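Hyaluronidase (Thermobaculum terrenum, PDB 5DIY) probably acts as a family 84 glycoside hydrolase that removes O-linked N-acetylglucosamine from modified proteins. Local coordinates at residues Arg7-Gly12 against Lys16-Gln21; Ser310-Cys315 against Glu319-Leu324; Arg147-Leu152 against Arg183-Ile188; His200-Ser205 against Leu220-Pro225. All coordinates share one frame; numbering follows the deposited sequence.

Contact 1 (Arg7-Gly12 against Lys16-Gln21). With NAG (2-acetamido-2-deoxy-beta-D-glucopyranose), chain E.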
# COMPACT_ATOMS: atom_id res chain seq x y z
N ARG C 7 4.68 7.19 -16.73
CA ARG C 7 4.79 5.86 -16.13
C ARG C 7 5.63 6.03 -14.90
O ARG C 7 6.85 5.90 -14.96
CB ARG C 7 5.47 4.90 -17.12
CG ARG C 7 4.63 4.62 -18.35
CD ARG C 7 5.33 3.63 -19.28
NE ARG C 7 6.65 4.09 -19.71
CZ ARG C 7 6.89 5.02 -20.64
NH1 ARG C 7 5.89 5.67 -21.25
NH2 ARG C 7 8.14 5.33 -20.95
N GLY C 8 4.99 6.34 -13.77
CA GLY C 8 5.70 6.94 -12.65
C GLY C 8 5.62 6.34 -11.26
O GLY C 8 4.81 5.45 -10.98
N ILE C 9 6.50 6.85 -10.41
CA ILE C 9 6.44 6.63 -8.98
C ILE C 9 6.23 7.99 -8.33
O ILE C 9 6.94 8.94 -8.66
CB ILE C 9 7.74 5.99 -8.44
CG1 ILE C 9 7.85 4.55 -8.95
CG2 ILE C 9 7.76 6.02 -6.91
CD1 ILE C 9 9.18 3.87 -8.67
N ILE C 10 5.26 8.07 -7.43
CA ILE C 10 5.10 9.26 -6.58
C ILE C 10 5.52 8.89 -5.16
O ILE C 10 4.88 8.06 -4.51
CB ILE C 10 3.66 9.86 -6.61
CG1 ILE C 10 3.54 11.02 -5.60
CG2 ILE C 10 2.57 8.82 -6.35
CD1 ILE C 10 2.41 11.98 -5.89
N GLU C 11 6.60 9.50 -4.67
CA GLU C 11 6.94 9.37 -3.26
C GLU C 11 6.02 10.34 -2.51
O GLU C 11 6.41 11.46 -2.22
CB GLU C 11 8.42 9.66 -2.99
CG GLU C 11 8.79 9.41 -1.53
CD GLU C 11 10.26 9.62 -1.21
OE1 GLU C 11 11.11 9.71 -2.13
OE2 GLU C 11 10.58 9.71 0.01
N GLY C 12 4.80 9.88 -2.24
CA GLY C 12 3.73 10.71 -1.66
C GLY C 12 3.08 10.15 -0.41
O GLY C 12 1.97 10.53 -0.05
N LYS C 16 8.34 7.48 7.21
CA LYS C 16 9.75 7.80 7.00
C LYS C 16 10.06 7.98 5.51
O LYS C 16 9.91 7.03 4.75
CB LYS C 16 10.64 6.68 7.58
CG LYS C 16 12.13 6.97 7.58
CD LYS C 16 12.92 5.71 7.88
CE LYS C 16 14.41 5.98 7.90
NZ LYS C 16 14.92 6.43 6.58
N PRO C 17 10.48 9.20 5.10
CA PRO C 17 10.84 9.38 3.69
C PRO C 17 12.00 8.48 3.25
O PRO C 17 12.83 8.07 4.07
CB PRO C 17 11.25 10.86 3.61
CG PRO C 17 10.53 11.51 4.73
CD PRO C 17 10.52 10.49 5.83
N TRP C 18 12.03 8.14 1.97
CA TRP C 18 13.15 7.39 1.42
C TRP C 18 14.47 8.14 1.60
O TRP C 18 14.50 9.37 1.51
CB TRP C 18 12.94 7.11 -0.07
CG TRP C 18 11.90 6.08 -0.38
CD1 TRP C 18 11.27 5.22 0.49
CD2 TRP C 18 11.40 5.76 -1.68
NE1 TRP C 18 10.40 4.41 -0.19
CE2 TRP C 18 10.46 4.72 -1.52
CE3 TRP C 18 11.63 6.27 -2.96
CZ2 TRP C 18 9.77 4.16 -2.60
CZ3 TRP C 18 10.94 5.72 -4.03
CH2 TRP C 18 10.02 4.68 -3.84
N GLU C 19 15.54 7.39 1.87
CA GLU C 19 16.89 7.94 1.96
C GLU C 19 17.34 8.41 0.59
O GLU C 19 16.88 7.91 -0.44
CB GLU C 19 17.89 6.88 2.45
CG GLU C 19 17.65 6.32 3.84
CD GLU C 19 17.93 7.30 4.96
OE1 GLU C 19 18.53 8.37 4.72
OE2 GLU C 19 17.55 6.99 6.10
N HIS C 20 18.28 9.36 0.58
CA HIS C 20 18.83 9.90 -0.65
C HIS C 20 19.38 8.80 -1.57
O HIS C 20 19.16 8.83 -2.79
CB HIS C 20 19.93 10.94 -0.34
CG HIS C 20 20.54 11.55 -1.56
ND1 HIS C 20 19.84 12.38 -2.41
CD2 HIS C 20 21.78 11.44 -2.09
CE1 HIS C 20 20.62 12.75 -3.41
NE2 HIS C 20 21.81 12.20 -3.23
N GLN C 21 20.07 7.83 -0.98
CA GLN C 21 20.65 6.72 -1.73
C GLN C 21 19.59 5.77 -2.31
O GLN C 21 19.77 5.22 -3.40
CB GLN C 21 21.64 5.93 -0.85
CG GLN C 21 22.49 4.93 -1.61
CD GLN C 21 23.29 5.59 -2.73
OE1 GLN C 21 23.92 6.63 -2.52
NE2 GLN C 21 23.24 4.99 -3.92
C1 NAG E . -4.01 9.74 1.21
C2 NAG E . -2.83 10.62 0.74
C3 NAG E . -1.51 9.87 0.55
C4 NAG E . -1.48 8.62 1.42
C5 NAG E . -2.61 7.70 0.97
C6 NAG E . -2.68 6.40 1.78
C7 NAG E . -3.54 10.86 -1.62
C8 NAG E . -3.84 11.86 -2.70
N2 NAG E . -3.18 11.39 -0.45
O3 NAG E . -0.43 10.74 0.89
O4 NAG E . -0.25 7.93 1.25
O5 NAG E . -3.88 8.34 0.93
O6 NAG E . -2.76 6.65 3.19
O7 NAG E . -3.63 9.66 -1.81
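Strand 6-11, the first of the parallel barrel, meets the loop leading into helix 20-32 where the carboxylate of E11 passes W18. CG of E11 is anti to the backbone N (chi1 -175°) and the chain stays extended beyond it, carrying the carboxylate alongside the tryptophan, the two side chains running in opposite directions. E11 OE2 accepts a hydrogen bond from W18 N at 2.9 Å, bent (148°) and arriving from above the carboxylate plane. E11 OE2 also sits 3.7 Å from P17 CA, while E11 OE1 approaches W18 CE3 obliquely at 3.6 Å. OE1 also pairs with R23 NE in a salt bridge and with Y38 OH in a hydrogen bond, so helix 20-32 and strand 37-40 share this buried acid. The contact thus ties together the first beta-alpha-beta unit of a TIM barrel. Replacing E11 with an alanine would remove the carboxylate and would probably leave the W18 N-H, the R23 guanidinium and the Y38 hydroxyl without this shared partner. Two residues earlier, I9 CG2 comes to 4.0 Å from W18 CH2, the side chains crossing at about a right angle. The indole N-H is fixed by M259 O. E11 also centres an inverse gamma turn, closed by a weak bond from G12 N to I10 O, and G12 O accepts a hydrogen bond from O3 of the N-acetylglucosamine at 2.6 Å.

Contact 2 (Ser310-Cys315 against Glu319-Leu324)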
# COMPACT_ATOMS: atom_id res chain seq x y z
N SER C 310 0.27 -15.87 2.72
CA SER C 310 -0.00 -15.25 4.02
C SER C 310 0.15 -13.71 4.04
O SER C 310 -0.06 -13.08 5.09
CB SER C 310 0.90 -15.90 5.10
OG SER C 310 0.48 -17.23 5.40
N ASN C 311 0.50 -13.11 2.90
CA ASN C 311 0.63 -11.65 2.78
C ASN C 311 -0.20 -11.07 1.64
O ASN C 311 0.25 -10.15 0.94
CB ASN C 311 2.11 -11.29 2.61
CG ASN C 311 2.94 -11.64 3.82
OD1 ASN C 311 2.92 -10.93 4.83
ND2 ASN C 311 3.66 -12.75 3.75
N THR C 312 -1.40 -11.60 1.45
CA THR C 312 -2.28 -11.15 0.37
C THR C 312 -3.07 -9.88 0.72
O THR C 312 -3.48 -9.17 -0.20
CB THR C 312 -3.28 -12.25 -0.05
OG1 THR C 312 -4.06 -12.67 1.08
CG2 THR C 312 -2.55 -13.45 -0.61
N ILE C 313 -3.27 -9.59 2.01
CA ILE C 313 -4.18 -8.53 2.43
C ILE C 313 -3.69 -7.17 1.91
O ILE C 313 -2.57 -6.74 2.19
CB ILE C 313 -4.42 -8.47 3.97
CG1 ILE C 313 -5.10 -9.75 4.47
CG2 ILE C 313 -5.30 -7.28 4.34
CD1 ILE C 313 -5.07 -9.94 5.98
N SER C 314 -4.55 -6.52 1.13
CA SER C 314 -4.33 -5.17 0.63
C SER C 314 -5.65 -4.67 0.06
O SER C 314 -6.60 -5.44 -0.03
CB SER C 314 -3.26 -5.15 -0.46
OG SER C 314 -3.74 -5.73 -1.66
N CYS C 315 -5.69 -3.42 -0.39
CA CYS C 315 -6.85 -2.92 -1.13
C CYS C 315 -7.20 -3.79 -2.36
O CYS C 315 -8.36 -3.90 -2.73
CB CYS C 315 -6.62 -1.47 -1.57
SG CYS C 315 -5.31 -1.24 -2.80
N GLU C 319 -9.88 -9.51 1.42
CA GLU C 319 -10.43 -10.60 2.25
C GLU C 319 -9.33 -11.26 3.07
O GLU C 319 -8.13 -11.07 2.83
CB GLU C 319 -11.13 -11.65 1.39
CG GLU C 319 -12.24 -11.14 0.47
CD GLU C 319 -13.34 -10.37 1.18
OE1 GLU C 319 -13.65 -10.69 2.35
OE2 GLU C 319 -13.90 -9.43 0.57
N GLU C 320 -9.74 -12.07 4.05
CA GLU C 320 -8.79 -12.85 4.83
C GLU C 320 -8.08 -13.82 3.87
O GLU C 320 -8.69 -14.26 2.90
CB GLU C 320 -9.49 -13.58 5.97
CG GLU C 320 -9.86 -12.66 7.12
CD GLU C 320 -8.63 -12.15 7.88
OE1 GLU C 320 -8.00 -12.94 8.62
OE2 GLU C 320 -8.28 -10.97 7.71
N PRO C 321 -6.78 -14.12 4.11
CA PRO C 321 -6.02 -14.95 3.16
C PRO C 321 -6.76 -16.22 2.74
O PRO C 321 -7.12 -17.04 3.59
CB PRO C 321 -4.75 -15.28 3.94
CG PRO C 321 -4.54 -14.07 4.81
CD PRO C 321 -5.91 -13.56 5.16
N ALA C 322 -6.98 -16.37 1.44
CA ALA C 322 -7.94 -17.37 0.93
C ALA C 322 -7.44 -18.80 1.08
O ALA C 322 -8.20 -19.67 1.52
CB ALA C 322 -8.29 -17.08 -0.53
N TYR C 323 -6.17 -19.04 0.76
CA TYR C 323 -5.60 -20.39 0.85
C TYR C 323 -5.73 -20.97 2.26
O TYR C 323 -6.23 -22.08 2.43
CB TYR C 323 -4.14 -20.40 0.38
CG TYR C 323 -3.46 -21.76 0.48
CD1 TYR C 323 -2.91 -22.20 1.69
CD2 TYR C 323 -3.36 -22.61 -0.62
CE1 TYR C 323 -2.28 -23.43 1.80
CE2 TYR C 323 -2.74 -23.84 -0.52
CZ TYR C 323 -2.21 -24.25 0.69
OH TYR C 323 -1.58 -25.47 0.81
N LEU C 324 -5.30 -20.22 3.27
CA LEU C 324 -5.36 -20.74 4.64
C LEU C 324 -6.80 -20.81 5.17
O LEU C 324 -7.13 -21.74 5.90
CB LEU C 324 -4.43 -19.99 5.59
CG LEU C 324 -2.96 -20.48 5.60
CD1 LEU C 324 -2.15 -19.69 6.61
CD2 LEU C 324 -2.83 -21.98 5.89
O HOH W 1 -6.26 -11.25 0.82
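S310 opens the contact with its hydroxyl, S310 OG lying 3.8 Å from CD1 of L324, a leucine on the first turn of helix 322-336. The backbone of S310 is itself hydrogen-bonded to C437, and V440 and V441 of helix 440-451 pack on the same leucine. Further along, T312 turns its CB toward the facing segment. T312 OG1 stands between the backbone N and the carbonyl carbon (chi1 57°), which places it 3.7 Å from P321 CA and beside the proline ring. The hydroxyl gives its proton to a water whose oxygen is 2.6 Å from T312 OG1, and that water donates to E319 O at 2.8 Å. Two short polar links in series therefore bridge the segments where direct bonding is absent. I313 follows as the main apolar piece. Its CB leaves at an angle to the partner, but the CG1 branch swings back, bringing I313 CD1 to 3.8 Å from P321 CD and I313 CG1 to 3.7 Å from E319 O. I313 CD1 also meets E320 OE2 at 3.8 Å. The E320 chain bends at chi2 to reach the isoleucine, while its other oxygen, OE1, accepts D439 N. S314 turns away, its OG making weak bonds with the N-H groups of L316 and E317 in the short link between the segments. P321, which packs on T312 and I313, occupies the N-cap position of helix 322-336, and the whole is a loop between two helices, 301-308 and 322-336, that doubles back so that its early residues pack on those leading into the second helix.

Contact 3 (Arg147-Leu152 against Arg183-Ile188)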
# COMPACT_ATOMS: atom_id res chain seq x y z
N ARG C 147 -3.24 31.43 -11.85
CA ARG C 147 -2.26 32.50 -11.61
C ARG C 147 -0.82 31.98 -11.45
O ARG C 147 0.12 32.64 -11.91
CB ARG C 147 -2.65 33.38 -10.41
CG ARG C 147 -3.71 34.42 -10.76
CD ARG C 147 -3.96 35.39 -9.62
NE ARG C 147 -4.71 34.77 -8.53
CZ ARG C 147 -4.27 34.53 -7.29
NH1 ARG C 147 -3.05 34.89 -6.90
NH2 ARG C 147 -5.08 33.94 -6.42
N VAL C 148 -0.65 30.82 -10.83
CA VAL C 148 0.69 30.22 -10.73
C VAL C 148 1.19 29.82 -12.12
O VAL C 148 2.35 30.09 -12.45
CB VAL C 148 0.75 29.02 -9.74
CG1 VAL C 148 2.12 28.35 -9.76
CG2 VAL C 148 0.42 29.47 -8.31
N LEU C 149 0.32 29.22 -12.94
CA LEU C 149 0.68 28.82 -14.30
C LEU C 149 1.08 30.01 -15.16
O LEU C 149 2.14 30.01 -15.79
CB LEU C 149 -0.47 28.07 -14.99
CG LEU C 149 -0.17 27.47 -16.37
CD1 LEU C 149 0.97 26.46 -16.30
CD2 LEU C 149 -1.41 26.82 -16.97
N GLN C 150 0.21 31.03 -15.17
CA GLN C 150 0.47 32.26 -15.92
C GLN C 150 1.81 32.90 -15.54
O GLN C 150 2.54 33.35 -16.43
CB GLN C 150 -0.70 33.25 -15.76
CG GLN C 150 -1.93 32.81 -16.54
CD GLN C 150 -3.19 33.62 -16.25
OE1 GLN C 150 -3.25 34.40 -15.30
NE2 GLN C 150 -4.21 33.42 -17.07
N ARG C 151 2.16 32.89 -14.26
CA ARG C 151 3.48 33.34 -13.80
C ARG C 151 4.61 32.49 -14.38
O ARG C 151 5.60 33.02 -14.89
CB ARG C 151 3.57 33.36 -12.27
CG ARG C 151 4.94 33.70 -11.69
CD ARG C 151 5.43 35.09 -12.09
NE ARG C 151 4.60 36.12 -11.49
CZ ARG C 151 4.66 36.52 -10.22
NH1 ARG C 151 5.55 35.99 -9.38
NH2 ARG C 151 3.82 37.45 -9.79
N LEU C 152 4.47 31.16 -14.30
CA LEU C 152 5.51 30.24 -14.80
C LEU C 152 5.72 30.32 -16.31
O LEU C 152 6.84 30.15 -16.78
CB LEU C 152 5.21 28.80 -14.38
CG LEU C 152 5.34 28.46 -12.89
CD1 LEU C 152 4.88 27.03 -12.65
CD2 LEU C 152 6.77 28.66 -12.39
N ARG C 183 -12.93 25.41 -14.74
CA ARG C 183 -12.10 26.59 -14.43
C ARG C 183 -10.59 26.39 -14.47
O ARG C 183 -9.86 27.38 -14.60
CB ARG C 183 -12.50 27.15 -13.07
CG ARG C 183 -13.97 27.54 -12.99
CD ARG C 183 -14.21 28.71 -12.07
NE ARG C 183 -15.62 29.10 -12.09
CZ ARG C 183 -16.11 30.25 -11.61
NH1 ARG C 183 -15.32 31.17 -11.07
NH2 ARG C 183 -17.42 30.48 -11.69
N LEU C 184 -10.11 25.16 -14.34
CA LEU C 184 -8.67 24.89 -14.53
C LEU C 184 -8.33 24.90 -16.01
O LEU C 184 -8.97 24.19 -16.78
CB LEU C 184 -8.25 23.52 -13.96
CG LEU C 184 -8.03 23.37 -12.46
CD1 LEU C 184 -7.71 21.92 -12.15
CD2 LEU C 184 -6.91 24.28 -11.96
N PRO C 185 -7.29 25.67 -16.42
CA PRO C 185 -6.76 25.53 -17.78
C PRO C 185 -6.49 24.06 -18.13
O PRO C 185 -5.99 23.31 -17.29
CB PRO C 185 -5.45 26.32 -17.73
CG PRO C 185 -5.67 27.34 -16.66
CD PRO C 185 -6.60 26.73 -15.66
N LYS C 186 -6.83 23.67 -19.37
CA LYS C 186 -6.93 22.25 -19.75
C LYS C 186 -5.62 21.48 -19.62
O LYS C 186 -5.64 20.28 -19.37
CB LYS C 186 -7.45 22.09 -21.19
CG LYS C 186 -8.81 22.68 -21.49
CD LYS C 186 -9.94 22.05 -20.70
CE LYS C 186 -11.28 22.67 -21.08
NZ LYS C 186 -12.18 22.85 -19.91
N ASN C 187 -4.50 22.17 -19.80
CA ASN C 187 -3.18 21.54 -19.75
C ASN C 187 -2.60 21.37 -18.34
O ASN C 187 -1.50 20.83 -18.19
CB ASN C 187 -2.22 22.29 -20.67
CG ASN C 187 -2.66 22.26 -22.13
OD1 ASN C 187 -3.28 21.30 -22.60
ND2 ASN C 187 -2.33 23.32 -22.87
N ILE C 188 -3.31 21.85 -17.31
CA ILE C 188 -3.00 21.50 -15.93
C ILE C 188 -3.53 20.08 -15.69
O ILE C 188 -4.72 19.81 -15.90
CB ILE C 188 -3.61 22.50 -14.92
CG1 ILE C 188 -2.96 23.88 -15.12
CG2 ILE C 188 -3.44 21.99 -13.48
CD1 ILE C 188 -3.38 24.96 -14.14
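L149 and I188 lie alongside each other with their side chains running antiparallel, the leucine reaching out from helix 137-153 and the isoleucine from the loop before strand 189-192. A chi1 of -174° sets CG of L149 opposite the backbone N, and this sends the isobutyl group outward from the helix with CD2 leading. L149 CD2 does the touching, 3.8 Å from I188 CG1 and 3.9 Å from I188 CD1, alongside the isoleucine's longer branch. P185 borders it from another direction, with P185 CB 4.1 Å from L149 CD2. Both partners of the methyl belong to a type I beta turn from P185 to I188, closed by I188 N to P185 O at 3.1 Å, so the proline ring and the isoleucine branch present themselves together to the helix. The contact is small and wholly apolar, and lies far from the sugar pocket. R216 holds the loop through its guanidinium, which bonds to L184 O and I188 O. I161 of strand 160-164 touches both L149 and I188, and V148 rests on it too, while V148 and L152 pack on helix 93-108; the contact thus links helix 137-153 to the entry of strand 189-192 on the barrel's outer layer.

Contact 4 (His200-Ser205 against Leu220-Pro225). With NAG (2-acetamido-2-deoxy-beta-D-glucopyranose), chain E.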
# COMPACT_ATOMS: atom_id res chain seq x y z
N HIS C 200 -9.77 -0.75 -4.89
CA HIS C 200 -9.80 -2.19 -5.19
C HIS C 200 -9.62 -2.43 -6.67
O HIS C 200 -8.79 -3.24 -7.08
CB HIS C 200 -11.10 -2.84 -4.73
CG HIS C 200 -11.18 -4.30 -5.05
ND1 HIS C 200 -12.30 -4.89 -5.60
CD2 HIS C 200 -10.26 -5.29 -4.93
CE1 HIS C 200 -12.06 -6.18 -5.79
NE2 HIS C 200 -10.83 -6.44 -5.39
N GLU C 201 -10.41 -1.72 -7.46
CA GLU C 201 -10.36 -1.82 -8.91
C GLU C 201 -10.48 -0.43 -9.52
O GLU C 201 -11.12 0.45 -8.95
CB GLU C 201 -11.49 -2.72 -9.43
CG GLU C 201 -12.86 -2.35 -8.87
CD GLU C 201 -14.00 -3.10 -9.54
OE1 GLU C 201 -13.78 -4.22 -10.05
OE2 GLU C 201 -15.12 -2.55 -9.54
N ILE C 202 -9.85 -0.24 -10.68
CA ILE C 202 -10.00 1.00 -11.45
C ILE C 202 -10.48 0.59 -12.84
O ILE C 202 -9.74 -0.07 -13.58
CB ILE C 202 -8.71 1.84 -11.49
CG1 ILE C 202 -8.20 2.09 -10.06
CG2 ILE C 202 -8.96 3.19 -12.17
CD1 ILE C 202 -6.97 2.98 -9.98
N THR C 203 -11.71 0.99 -13.18
CA THR C 203 -12.35 0.61 -14.44
C THR C 203 -12.34 1.76 -15.46
O THR C 203 -12.27 2.93 -15.08
CB THR C 203 -13.81 0.18 -14.21
OG1 THR C 203 -14.55 1.29 -13.68
CG2 THR C 203 -13.88 -0.99 -13.24
N THR C 204 -12.45 1.41 -16.74
CA THR C 204 -12.55 2.39 -17.82
C THR C 204 -13.82 3.23 -17.65
O THR C 204 -13.79 4.45 -17.81
CB THR C 204 -12.59 1.74 -19.22
OG1 THR C 204 -13.71 0.85 -19.31
CG2 THR C 204 -11.31 0.97 -19.51
N SER C 205 -14.92 2.55 -17.31
CA SER C 205 -16.18 3.23 -17.01
C SER C 205 -16.02 4.32 -15.95
O SER C 205 -16.55 5.42 -16.11
CB SER C 205 -17.22 2.21 -16.52
OG SER C 205 -18.47 2.83 -16.29
N LEU C 220 -3.64 9.15 -12.82
CA LEU C 220 -3.93 8.32 -11.66
C LEU C 220 -2.82 8.41 -10.62
O LEU C 220 -1.65 8.17 -10.93
CB LEU C 220 -4.15 6.86 -12.05
CG LEU C 220 -5.55 6.48 -12.55
CD1 LEU C 220 -5.48 5.11 -13.20
CD2 LEU C 220 -6.58 6.50 -11.43
N TRP C 221 -3.20 8.80 -9.41
CA TRP C 221 -2.39 8.64 -8.21
C TRP C 221 -2.87 7.31 -7.65
O TRP C 221 -3.89 7.26 -6.98
CB TRP C 221 -2.67 9.79 -7.23
CG TRP C 221 -1.90 9.78 -5.93
CD1 TRP C 221 -1.55 8.70 -5.16
CD2 TRP C 221 -1.42 10.94 -5.23
NE1 TRP C 221 -0.87 9.12 -4.05
CE2 TRP C 221 -0.77 10.48 -4.06
CE3 TRP C 221 -1.46 12.31 -5.48
CZ2 TRP C 221 -0.18 11.35 -3.14
CZ3 TRP C 221 -0.87 13.18 -4.57
CH2 TRP C 221 -0.23 12.69 -3.41
N ASP C 222 -2.14 6.23 -7.94
CA ASP C 222 -2.61 4.91 -7.55
C ASP C 222 -1.94 4.52 -6.23
O ASP C 222 -0.72 4.35 -6.17
CB ASP C 222 -2.32 3.89 -8.65
CG ASP C 222 -3.30 2.73 -8.65
OD1 ASP C 222 -4.09 2.59 -7.69
OD2 ASP C 222 -3.30 1.95 -9.62
N ASN C 223 -2.75 4.39 -5.18
CA ASN C 223 -2.25 4.12 -3.83
C ASN C 223 -2.05 2.63 -3.60
O ASN C 223 -2.74 2.01 -2.79
CB ASN C 223 -3.20 4.71 -2.77
CG ASN C 223 -3.09 6.21 -2.64
OD1 ASN C 223 -4.07 6.93 -2.79
ND2 ASN C 223 -1.91 6.69 -2.32
N TYR C 224 -1.09 2.08 -4.33
CA TYR C 224 -0.59 0.74 -4.13
C TYR C 224 0.85 0.76 -4.68
O TYR C 224 1.05 1.30 -5.78
CB TYR C 224 -1.44 -0.31 -4.88
CG TYR C 224 -0.98 -1.71 -4.56
CD1 TYR C 224 -1.42 -2.36 -3.39
CD2 TYR C 224 -0.06 -2.36 -5.36
CE1 TYR C 224 -0.97 -3.63 -3.06
CE2 TYR C 224 0.39 -3.64 -5.05
CZ TYR C 224 -0.06 -4.26 -3.90
OH TYR C 224 0.40 -5.51 -3.60
N PRO C 225 1.85 0.21 -3.97
CA PRO C 225 1.70 -0.62 -2.77
C PRO C 225 1.66 0.08 -1.39
O PRO C 225 1.70 -0.63 -0.40
CB PRO C 225 2.94 -1.53 -2.85
CG PRO C 225 3.95 -0.71 -3.56
CD PRO C 225 3.15 -0.01 -4.62
C1 NAG E . -4.01 9.74 1.21
C2 NAG E . -2.83 10.62 0.74
C3 NAG E . -1.51 9.87 0.55
C4 NAG E . -1.48 8.62 1.42
C5 NAG E . -2.61 7.70 0.97
C6 NAG E . -2.68 6.40 1.78
C7 NAG E . -3.54 10.86 -1.62
C8 NAG E . -3.84 11.86 -2.70
N2 NAG E . -3.18 11.39 -0.45
O3 NAG E . -0.43 10.74 0.89
O4 NAG E . -0.25 7.93 1.25
O5 NAG E . -3.88 8.34 0.93
O6 NAG E . -2.76 6.65 3.19
O7 NAG E . -3.63 9.66 -1.81
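Both oxygens of the D222 carboxylate are gripped, OD1 in a salt bridge with R243 NH2 and OD2 in a hydrogen bond with Y240 OH, and the methyl end of I202 presses on this buried acid. The pair belongs to the beta-alpha-beta unit of strand 189-192, helix 204-214 and strand 218-222 in the TIM barrel, I202 lying in the loop before the helix. I202 CD1 comes to 3.7 Å from D222 OD1 and 3.8 Å from D222 OD2, nearly equidistant from the two. I202 CD1 also meets L220 CD2 at 3.8 Å, the isoleucine and leucine reaching toward each other tip to tip, with M207 of the helix touching both. A residue later, T203 caps the helix, its OG1 accepting H206 N. Between L220 and D222, W221 points the other way, toward the N-acetylglucosamine. With chi1 at 180° its CG points away from the backbone N, which carries the indole to the sugar side: methyl C8 of the sugar stands 3.4 Å above the W221 ring plane, over its centre, in a CH-pi arrangement. F191 meets the indole edge-to-face. With an alanine in place of W221 the acetamido methyl is likely to lose the flat surface it rests on. N223 also binds the sugar, and past it a cis peptide sets P225 CB 3.9 Å above the plane of the Y224 ring, over its centre.

Along the chain the order is contact 1, contact 3, contact 4, contact 2. The first three belong to the eight-stranded parallel barrel, and contacts 1 and 4, with centres about 19 Å apart, reach its sheet on strands 6-11 and 218-222. There they touch, I10 CD1 lying 3.7 Å from W221 CH2, and both line the N-acetylglucosamine pocket. Contact 3 sits on the barrel's outer layer, about 26 Å between centres from either. Contact 2 lies at the passage into the helical part that follows; its centre is about 44 Å from that of contact 3, on the opposite side of the chain's centre. It nevertheless packs on contact 4 through S314 and C315 against Y224, joining the helical region to the sugar-binding end.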